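Ral guanine nucleotide dissociation stimulator-like 2 (Mus musculus, PDB 4JGW) probably acts as a guanine nucleotide exchange factor for small G proteins and may serve as an effector of Ras or Rap. Local coordinates at residues Leu429-Leu432 and Gln433-Cys436; Thr82-Phe86 and Thr87-Ala91; Val297-Glu300 and Cys301-Leu304. All blocks are in the same frame, centred on the assembly; numbering follows the deposited sequence.

Contact 1 of 3, residues Leu429-Leu432 and Gln433-Cys436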
ATOM      1  N   LEU A 429       4.266   3.956   1.992  1.00 30.89           N
ATOM      2  CA  LEU A 429       3.832   3.293   0.769  1.00 31.22           C
ATOM      3  C   LEU A 429       3.771   4.296  -0.389  1.00 31.45           C
ATOM      4  O   LEU A 429       4.178   3.983  -1.511  1.00 31.26           O
ATOM      5  CB  LEU A 429       2.468   2.633   1.004  1.00 31.17           C
ATOM      6  CG  LEU A 429       2.200   1.152   0.688  1.00 31.63           C
ATOM      7  CD1 LEU A 429       3.406   0.241   0.915  1.00 30.99           C
ATOM      8  CD2 LEU A 429       1.011   0.661   1.509  1.00 30.91           C
ATOM      9  N   LEU A 430       3.283   5.505  -0.101  1.00 31.78           N
ATOM     10  CA  LEU A 430       3.236   6.594  -1.084  1.00 32.31           C
ATOM     11  C   LEU A 430       4.625   7.005  -1.577  1.00 32.60           C
ATOM     12  O   LEU A 430       4.814   7.247  -2.767  1.00 32.59           O
ATOM     13  CB  LEU A 430       2.509   7.818  -0.520  1.00 32.21           C
ATOM     14  CG  LEU A 430       0.985   7.792  -0.388  1.00 32.50           C
ATOM     15  CD1 LEU A 430       0.522   8.946   0.487  1.00 32.34           C
ATOM     16  CD2 LEU A 430       0.305   7.850  -1.754  1.00 32.75           C
ATOM     17  N   ARG A 431       5.588   7.078  -0.660  1.00 33.09           N
ATOM     18  CA  ARG A 431       6.960   7.434  -1.023  1.00 33.71           C
ATOM     19  C   ARG A 431       7.664   6.304  -1.783  1.00 33.72           C
ATOM     20  O   ARG A 431       8.568   6.554  -2.575  1.00 33.77           O
ATOM     21  CB  ARG A 431       7.771   7.862   0.209  1.00 33.76           C
ATOM     22  CG  ARG A 431       8.593   6.757   0.843  1.00 35.42           C
ATOM     23  CD  ARG A 431       9.515   7.275   1.936  1.00 38.25           C
ATOM     24  NE  ARG A 431      10.714   6.445   2.058  1.00 39.70           N
ATOM     25  CZ  ARG A 431      10.784   5.295   2.727  1.00 40.96           C
ATOM     26  NH1 ARG A 431       9.720   4.804   3.355  1.00 41.16           N
ATOM     27  NH2 ARG A 431      11.930   4.630   2.766  1.00 41.20           N
ATOM     28  N   LEU A 432       7.251   5.062  -1.534  1.00 33.81           N
ATOM     29  CA  LEU A 432       7.792   3.925  -2.271  1.00 33.95           C
ATOM     30  C   LEU A 432       7.191   3.855  -3.673  1.00 34.17           C
ATOM     31  O   LEU A 432       7.827   3.358  -4.603  1.00 34.21           O
ATOM     32  CB  LEU A 432       7.579   2.611  -1.509  1.00 33.74           C
ATOM     33  CG  LEU A 432       8.462   2.389  -0.273  1.00 33.57           C
ATOM     34  CD1 LEU A 432       7.893   1.283   0.593  1.00 33.08           C
ATOM     35  CD2 LEU A 432       9.915   2.093  -0.645  1.00 32.93           C
ATOM     36  N   GLN A 433       5.970   4.368  -3.816  1.00 34.41           N
ATOM     37  CA  GLN A 433       5.306   4.439  -5.113  1.00 34.92           C
ATOM     38  C   GLN A 433       5.979   5.432  -6.061  1.00 35.35           C
ATOM     39  O   GLN A 433       6.139   5.137  -7.244  1.00 35.33           O
ATOM     40  CB  GLN A 433       3.818   4.761  -4.959  1.00 34.76           C
ATOM     41  CG  GLN A 433       2.950   3.548  -4.648  1.00 34.62           C
ATOM     42  CD  GLN A 433       1.488   3.902  -4.437  1.00 34.16           C
ATOM     43  OE1 GLN A 433       1.163   4.903  -3.799  1.00 34.30           O
ATOM     44  NE2 GLN A 433       0.597   3.070  -4.964  1.00 33.79           N
ATOM     45  N   LYS A 434       6.380   6.597  -5.549  1.00 35.90           N
ATOM     46  CA  LYS A 434       7.044   7.597  -6.390  1.00 36.54           C
ATOM     47  C   LYS A 434       8.459   7.157  -6.792  1.00 36.75           C
ATOM     48  O   LYS A 434       8.938   7.507  -7.871  1.00 36.82           O
ATOM     49  CB  LYS A 434       7.024   8.998  -5.745  1.00 36.69           C
ATOM     50  CG  LYS A 434       8.373   9.563  -5.292  1.00 37.19           C
ATOM     51  CD  LYS A 434       8.675   9.208  -3.850  1.00 38.14           C
ATOM     52  CE  LYS A 434      10.162   9.277  -3.560  1.00 38.45           C
ATOM     53  NZ  LYS A 434      10.491   8.598  -2.276  1.00 38.78           N
ATOM     54  N   GLU A 435       9.111   6.381  -5.926  1.00 37.04           N
ATOM     55  CA  GLU A 435      10.418   5.811  -6.236  1.00 37.35           C
ATOM     56  C   GLU A 435      10.283   4.692  -7.272  1.00 37.36           C
ATOM     57  O   GLU A 435      11.155   4.525  -8.126  1.00 37.34           O
ATOM     58  CB  GLU A 435      11.105   5.298  -4.972  1.00 37.45           C
ATOM     59  CG  GLU A 435      12.628   5.236  -5.085  1.00 38.53           C
ATOM     60  CD  GLU A 435      13.288   4.497  -3.931  1.00 39.82           C
ATOM     61  OE1 GLU A 435      12.786   4.582  -2.787  1.00 40.11           O
ATOM     62  OE2 GLU A 435      14.320   3.833  -4.170  1.00 40.39           O
ATOM     63  N   CYS A 436       9.181   3.944  -7.191  1.00 37.40           N
ATOM     64  CA  CYS A 436       8.850   2.893  -8.157  1.00 37.48           C
ATOM     65  C   CYS A 436       8.673   3.440  -9.577  1.00 37.76           C
ATOM     66  O   CYS A 436       8.971   2.749 -10.555  1.00 37.61           O
ATOM     67  CB  CYS A 436       7.586   2.147  -7.721  1.00 37.34           C
ATOM     68  SG  CYS A 436       7.119   0.758  -8.781  1.00 36.61           S
TER
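The carbonyls of Leu429, Leu430 and Leu432 accept from the amides of Gln433, Lys434 and Cys436 in the last two turns of the alpha-helix 416-436, a local i to i+4 contact inside the Ras-GEF (CDC25-homology) region. Gln433 N donates to Leu429 O over 2.9 Å, and Cys436 N bonds Leu432 O in the same way. One face of this end is buried: Leu429, Leu432 and Cys436 pack on Phe218 of helix 203-219, and the two leucines also reach Phe394 of helix 392-404. The Gln433 side chain, extended beyond CG, runs back along the helix, its CG 3.4 Å from Leu429 O and its OE1 3.7 Å from Leu430 CD2. Its NE2 bonds the carbonyls of Phe218 and Leu221, tying the helix to the end of helix 203-219. Arg431 NH2 bonds the Leu360 carbonyl, and Glu435 OE2 makes a salt bridge with Arg305. Lys434 is bent at chi2 (-91°), which folds its tail back over the preceding turn. Its ammonium nitrogen NZ thereby joins the weakly bound Glu435 N as a second donor to the carbonyl of Arg431, with Lys434 NZ 2.8 Å from Arg431 O.

Contact 2 of 3, residues Thr82-Phe86 and Thr87-Ala91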
ATOM      1  N   THR A  82      -7.776   7.625   5.363  1.00 28.84           N
ATOM      2  CA  THR A  82      -8.238   6.532   6.227  1.00 29.32           C
ATOM      3  C   THR A  82      -9.757   6.467   6.446  1.00 29.88           C
ATOM      4  O   THR A  82     -10.243   5.533   7.082  1.00 29.95           O
ATOM      5  CB  THR A  82      -7.548   6.566   7.617  1.00 29.23           C
ATOM      6  OG1 THR A  82      -7.905   7.770   8.309  1.00 28.77           O
ATOM      7  CG2 THR A  82      -6.029   6.478   7.486  1.00 29.23           C
ATOM      8  N   HIS A  83     -10.501   7.441   5.920  1.00 30.59           N
ATOM      9  CA  HIS A  83     -11.929   7.586   6.249  1.00 31.45           C
ATOM     10  C   HIS A  83     -12.800   6.358   5.959  1.00 32.19           C
ATOM     11  O   HIS A  83     -13.767   6.100   6.677  1.00 32.46           O
ATOM     12  CB  HIS A  83     -12.531   8.850   5.619  1.00 31.27           C
ATOM     13  CG  HIS A  83     -12.837   8.724   4.159  1.00 31.35           C
ATOM     14  ND1 HIS A  83     -11.877   8.872   3.181  1.00 31.30           N
ATOM     15  CD2 HIS A  83     -14.002   8.484   3.510  1.00 31.15           C
ATOM     16  CE1 HIS A  83     -12.435   8.717   1.993  1.00 31.46           C
ATOM     17  NE2 HIS A  83     -13.724   8.482   2.165  1.00 31.19           N
ATOM     18  N   ARG A  84     -12.445   5.600   4.925  1.00 32.96           N
ATOM     19  CA  ARG A  84     -13.222   4.426   4.527  1.00 33.80           C
ATOM     20  C   ARG A  84     -13.129   3.278   5.533  1.00 34.16           C
ATOM     21  O   ARG A  84     -13.859   2.294   5.421  1.00 34.30           O
ATOM     22  CB  ARG A  84     -12.817   3.952   3.130  1.00 33.92           C
ATOM     23  CG  ARG A  84     -13.247   4.891   2.024  1.00 34.62           C
ATOM     24  CD  ARG A  84     -13.192   4.215   0.671  1.00 36.58           C
ATOM     25  NE  ARG A  84     -14.032   4.918  -0.294  1.00 37.56           N
ATOM     26  CZ  ARG A  84     -14.498   4.389  -1.419  1.00 38.12           C
ATOM     27  NH1 ARG A  84     -14.214   3.132  -1.742  1.00 38.12           N
ATOM     28  NH2 ARG A  84     -15.260   5.121  -2.222  1.00 38.74           N
ATOM     29  N   ALA A  85     -12.236   3.414   6.512  1.00 34.60           N
ATOM     30  CA  ALA A  85     -12.089   2.416   7.568  1.00 34.87           C
ATOM     31  C   ALA A  85     -13.147   2.558   8.664  1.00 35.13           C
ATOM     32  O   ALA A  85     -13.475   1.578   9.338  1.00 35.34           O
ATOM     33  CB  ALA A  85     -10.689   2.473   8.166  1.00 34.88           C
ATOM     34  N   PHE A  86     -13.677   3.770   8.839  1.00 35.33           N
ATOM     35  CA  PHE A  86     -14.647   4.046   9.912  1.00 35.41           C
ATOM     36  C   PHE A  86     -15.935   4.737   9.449  1.00 35.54           C
ATOM     37  O   PHE A  86     -16.940   4.725  10.162  1.00 35.75           O
ATOM     38  CB  PHE A  86     -13.994   4.826  11.068  1.00 35.45           C
ATOM     39  CG  PHE A  86     -13.334   6.118  10.652  1.00 35.28           C
ATOM     40  CD1 PHE A  86     -14.043   7.314  10.662  1.00 35.24           C
ATOM     41  CD2 PHE A  86     -11.994   6.139  10.267  1.00 35.45           C
ATOM     42  CE1 PHE A  86     -13.433   8.510  10.283  1.00 34.95           C
ATOM     43  CE2 PHE A  86     -11.376   7.330   9.889  1.00 34.91           C
ATOM     44  CZ  PHE A  86     -12.097   8.515   9.899  1.00 34.82           C
ATOM     45  N   THR A  87     -15.897   5.350   8.268  1.00 35.63           N
ATOM     46  CA  THR A  87     -17.087   5.950   7.657  1.00 35.67           C
ATOM     47  C   THR A  87     -17.130   5.588   6.168  1.00 35.78           C
ATOM     48  O   THR A  87     -16.521   4.598   5.759  1.00 35.92           O
ATOM     49  CB  THR A  87     -17.176   7.495   7.921  1.00 35.66           C
ATOM     50  OG1 THR A  87     -18.406   8.009   7.398  1.00 35.53           O
ATOM     51  CG2 THR A  87     -16.000   8.260   7.301  1.00 35.68           C
ATOM     52  N   SER A  88     -17.858   6.357   5.363  1.00 35.92           N
ATOM     53  CA  SER A  88     -17.846   6.159   3.916  1.00 36.07           C
ATOM     54  C   SER A  88     -17.689   7.485   3.180  1.00 36.22           C
ATOM     55  O   SER A  88     -17.928   8.553   3.750  1.00 36.28           O
ATOM     56  CB  SER A  88     -19.102   5.416   3.449  1.00 35.99           C
ATOM     57  OG  SER A  88     -20.241   6.254   3.474  1.00 36.31           O
ATOM     58  N   THR A  89     -17.276   7.399   1.918  1.00 36.37           N
ATOM     59  CA  THR A  89     -17.085   8.567   1.057  1.00 36.66           C
ATOM     60  C   THR A  89     -18.355   9.418   0.889  1.00 36.85           C
ATOM     61  O   THR A  89     -18.284  10.640   1.027  1.00 36.96           O
ATOM     62  CB  THR A  89     -16.475   8.166  -0.313  1.00 36.57           C
ATOM     63  OG1 THR A  89     -15.152   7.660  -0.108  1.00 36.71           O
ATOM     64  CG2 THR A  89     -16.411   9.350  -1.267  1.00 36.71           C
ATOM     65  N   PRO A  90     -19.518   8.785   0.603  1.00 37.08           N
ATOM     66  CA  PRO A  90     -20.732   9.606   0.530  1.00 37.13           C
ATOM     67  C   PRO A  90     -21.138  10.197   1.884  1.00 37.22           C
ATOM     68  O   PRO A  90     -21.676  11.304   1.933  1.00 37.22           O
ATOM     69  CB  PRO A  90     -21.799   8.630   0.017  1.00 37.10           C
ATOM     70  CG  PRO A  90     -21.267   7.275   0.311  1.00 37.35           C
ATOM     71  CD  PRO A  90     -19.782   7.384   0.215  1.00 37.08           C
ATOM     72  N   ALA A  91     -20.869   9.465   2.964  1.00 37.34           N
ATOM     73  CA  ALA A  91     -21.162   9.940   4.317  1.00 37.33           C
ATOM     74  C   ALA A  91     -20.311  11.155   4.690  1.00 37.34           C
ATOM     75  O   ALA A  91     -20.822  12.119   5.265  1.00 37.38           O
ATOM     76  CB  ALA A  91     -20.975   8.819   5.330  1.00 37.34           C
TER
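His83 and Arg84 converge on the hydroxyl of Thr89, the first residue of helix 89-101, across the short turn that follows helix 75-82 in the N-terminal Ras-GEF motif. His83 NE2 is hydrogen-bonded to Thr89 OG1 at 2.8 Å. Arg84 NE donates to the same oxygen, Thr89 OG1, over 3.0 Å, nearly straight at 163° and almost within the guanidinium plane; NH2 adds a weak bond. The Arg84 chain, extended from CG to NE, passes over one face of the imidazole, Arg84 CG 3.6 Å above the His83 ring plane and offset toward its rim. At the ring's edge sit the carbonyl carbon of Ser88 and the amide nitrogen of Thr89. The methyl of Thr87 also lies at this ring's edge, near its plane, with Thr87 CG2 3.9 Å from His83 CB.

Backbone bonds close the turn itself. Thr87 N meets His83 O at 2.8 Å, head-on to the carbonyl, and Phe86 N is a second donor to that oxygen. The same carbonyl oxygen, His83 O, stands 3.9 Å above the plane of the Phe86 ring, over its centre. Ser88 N-caps the following helix through a weak bond from Ala91 N to its OG.

Further out, His83 ND1 bonds the carbonyl of Leu80 and its ring meets Trp125 edge-to-face, while Phe86 packs on Leu56 and Leu59 of helix 56-63. Asp132 lies beside His83 and Thr89 and forms a weak, long ion pair with Arg84. With both ring nitrogens engaged, the imidazole is fixed in its rotation, and Thr89 OG1, gripped by His83 NE2 and Arg84 NE, fixes the first residue of helix 89-101 against the turn.

Contact 3 of 3, residues Val297-Glu300 and Cys301-Leu304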
ATOM      1  N   VAL A 297      17.603 -15.657 -10.566  1.00 29.42           N
ATOM      2  CA  VAL A 297      16.486 -14.758 -10.870  1.00 29.69           C
ATOM      3  C   VAL A 297      16.120 -13.925  -9.637  1.00 29.94           C
ATOM      4  O   VAL A 297      15.877 -12.719  -9.746  1.00 30.07           O
ATOM      5  CB  VAL A 297      15.250 -15.529 -11.402  1.00 29.48           C
ATOM      6  CG1 VAL A 297      14.011 -14.632 -11.441  1.00 29.37           C
ATOM      7  CG2 VAL A 297      15.533 -16.093 -12.785  1.00 29.58           C
ATOM      8  N   ALA A 298      16.097 -14.574  -8.474  1.00 30.16           N
ATOM      9  CA  ALA A 298      15.846 -13.895  -7.205  1.00 30.47           C
ATOM     10  C   ALA A 298      16.933 -12.870  -6.916  1.00 30.67           C
ATOM     11  O   ALA A 298      16.646 -11.775  -6.438  1.00 30.68           O
ATOM     12  CB  ALA A 298      15.748 -14.901  -6.070  1.00 30.45           C
ATOM     13  N   GLU A 299      18.178 -13.230  -7.220  1.00 31.08           N
ATOM     14  CA  GLU A 299      19.315 -12.327  -7.051  1.00 31.48           C
ATOM     15  C   GLU A 299      19.222 -11.105  -7.976  1.00 31.42           C
ATOM     16  O   GLU A 299      19.516  -9.983  -7.558  1.00 31.61           O
ATOM     17  CB  GLU A 299      20.635 -13.087  -7.241  1.00 31.59           C
ATOM     18  CG  GLU A 299      21.912 -12.248  -7.135  1.00 32.74           C
ATOM     19  CD  GLU A 299      22.191 -11.702  -5.735  1.00 34.39           C
ATOM     20  OE1 GLU A 299      21.386 -11.920  -4.801  1.00 35.28           O
ATOM     21  OE2 GLU A 299      23.232 -11.035  -5.572  1.00 35.36           O
ATOM     22  N   GLU A 300      18.791 -11.325  -9.217  1.00 31.32           N
ATOM     23  CA  GLU A 300      18.621 -10.231 -10.181  1.00 31.36           C
ATOM     24  C   GLU A 300      17.443  -9.319  -9.824  1.00 31.31           C
ATOM     25  O   GLU A 300      17.468  -8.121 -10.118  1.00 31.33           O
ATOM     26  CB  GLU A 300      18.475 -10.765 -11.609  1.00 31.25           C
ATOM     27  CG  GLU A 300      19.708 -11.489 -12.154  1.00 31.64           C
ATOM     28  CD  GLU A 300      20.842 -10.555 -12.564  1.00 32.14           C
ATOM     29  OE1 GLU A 300      20.654  -9.317 -12.570  1.00 32.33           O
ATOM     30  OE2 GLU A 300      21.933 -11.069 -12.886  1.00 32.23           O
ATOM     31  N   CYS A 301      16.419  -9.894  -9.193  1.00 31.17           N
ATOM     32  CA  CYS A 301      15.306  -9.118  -8.639  1.00 31.06           C
ATOM     33  C   CYS A 301      15.775  -8.184  -7.517  1.00 31.18           C
ATOM     34  O   CYS A 301      15.321  -7.045  -7.426  1.00 31.00           O
ATOM     35  CB  CYS A 301      14.200 -10.044  -8.118  1.00 31.03           C
ATOM     36  SG  CYS A 301      13.196 -10.844  -9.398  1.00 30.13           S
ATOM     37  N   ARG A 302      16.686  -8.677  -6.678  1.00 31.47           N
ATOM     38  CA  ARG A 302      17.235  -7.907  -5.562  1.00 31.78           C
ATOM     39  C   ARG A 302      18.057  -6.717  -6.050  1.00 31.83           C
ATOM     40  O   ARG A 302      17.988  -5.630  -5.470  1.00 31.80           O
ATOM     41  CB  ARG A 302      18.098  -8.800  -4.668  1.00 32.03           C
ATOM     42  CG  ARG A 302      18.453  -8.188  -3.316  1.00 32.79           C
ATOM     43  CD  ARG A 302      19.600  -8.935  -2.656  1.00 34.76           C
ATOM     44  NE  ARG A 302      20.876  -8.231  -2.774  1.00 36.91           N
ATOM     45  CZ  ARG A 302      21.724  -8.356  -3.792  1.00 37.90           C
ATOM     46  NH1 ARG A 302      21.440  -9.158  -4.807  1.00 39.19           N
ATOM     47  NH2 ARG A 302      22.860  -7.674  -3.798  1.00 38.31           N
ATOM     48  N   LEU A 303      18.829  -6.935  -7.114  1.00 31.86           N
ATOM     49  CA  LEU A 303      19.635  -5.881  -7.732  1.00 31.88           C
ATOM     50  C   LEU A 303      18.749  -4.796  -8.335  1.00 31.89           C
ATOM     51  O   LEU A 303      19.142  -3.629  -8.393  1.00 32.08           O
ATOM     52  CB  LEU A 303      20.570  -6.466  -8.799  1.00 31.90           C
ATOM     53  CG  LEU A 303      21.691  -7.399  -8.319  1.00 32.26           C
ATOM     54  CD1 LEU A 303      22.190  -8.289  -9.453  1.00 32.78           C
ATOM     55  CD2 LEU A 303      22.849  -6.617  -7.700  1.00 32.59           C
ATOM     56  N   LEU A 304      17.556  -5.192  -8.775  1.00 31.70           N
ATOM     57  CA  LEU A 304      16.548  -4.257  -9.268  1.00 31.71           C
ATOM     58  C   LEU A 304      15.689  -3.684  -8.139  1.00 31.61           C
ATOM     59  O   LEU A 304      14.806  -2.861  -8.386  1.00 31.49           O
ATOM     60  CB  LEU A 304      15.649  -4.936 -10.305  1.00 31.67           C
ATOM     61  CG  LEU A 304      16.224  -5.231 -11.693  1.00 31.99           C
ATOM     62  CD1 LEU A 304      15.279  -6.142 -12.450  1.00 31.63           C
ATOM     63  CD2 LEU A 304      16.488  -3.951 -12.480  1.00 32.04           C
TER
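Glu299 and Arg302 form the charged part of this contact, three residues apart on the C-terminal turns of helix 284-303 in the RasGEF domain. Their side chains lie alongside one another and point the same way, with carboxylate and guanidinium planes 15° apart. The salt bridge runs from Glu299 OE2 to Arg302 NH1, but the modelled position of NH1 is uncertain, so its exact geometry is doubtful. Two bends bring the groups together: Glu299 turns at chi2 (68°) and Arg302 at chi3 (102°), so that the arginine tail curls back toward the preceding turn.

The main-chain bonds are regular i to i+4 bonds. Cys301 N donates to Val297 O over 2.9 Å, and the amides of Arg302 and Leu303 bond the carbonyls of Ala298 and Glu299 in turn. Leu304, where the chain leaves the helix, still gives its N to Glu300 O at 3.2 Å, and its own carbonyl accepts from Tyr439 OH.

Van der Waals contacts complete the turn. Val297 CG1 approaches Cys301 SG at 4.4 Å in an apolar contact. The Leu303 methyl CD1 lies against the carboxylate oxygen Glu300 OE1 at 3.6 Å, the two side chains crossing at a slant. Leu304 CG rests 3.5 Å from the carbonyl oxygen Glu300 O. Beyond the segments, Glu300 meets Ala207 of helix 203-219, and Ala298 touches Leu343 of helix 334-344.

Cys301 packs on helices 203-219 and 307-318, whereas the ion pair lies against the apolar Leu343. There the negative carboxylate of Glu299 would probably offset the positive guanidinium of Arg302 in part, if NH1 is placed about right.

How the contacts relate
From the N terminus, contact 2 comes first, closing the turn between helices 75-82 and 89-101 in the N-terminal Ras-GEF motif. Contact 3 follows at the end of helix 284-303, and contact 1 at the end of helix 416-436, both in the Ras-GEF region. The three are in series and neither nest nor cross; contacts 1 and 3 lie within single helices and close no loop. Helix 203-219 is touched by both of these, whose centres are about 19 Å apart. Helix 416-436 links the two regions: its Arg419 packs on Thr82, Ala85 and Phe86 of contact 2. Contacts 2 and 3 lie on opposite sides of the chain's centre, about 39 Å apart between centres.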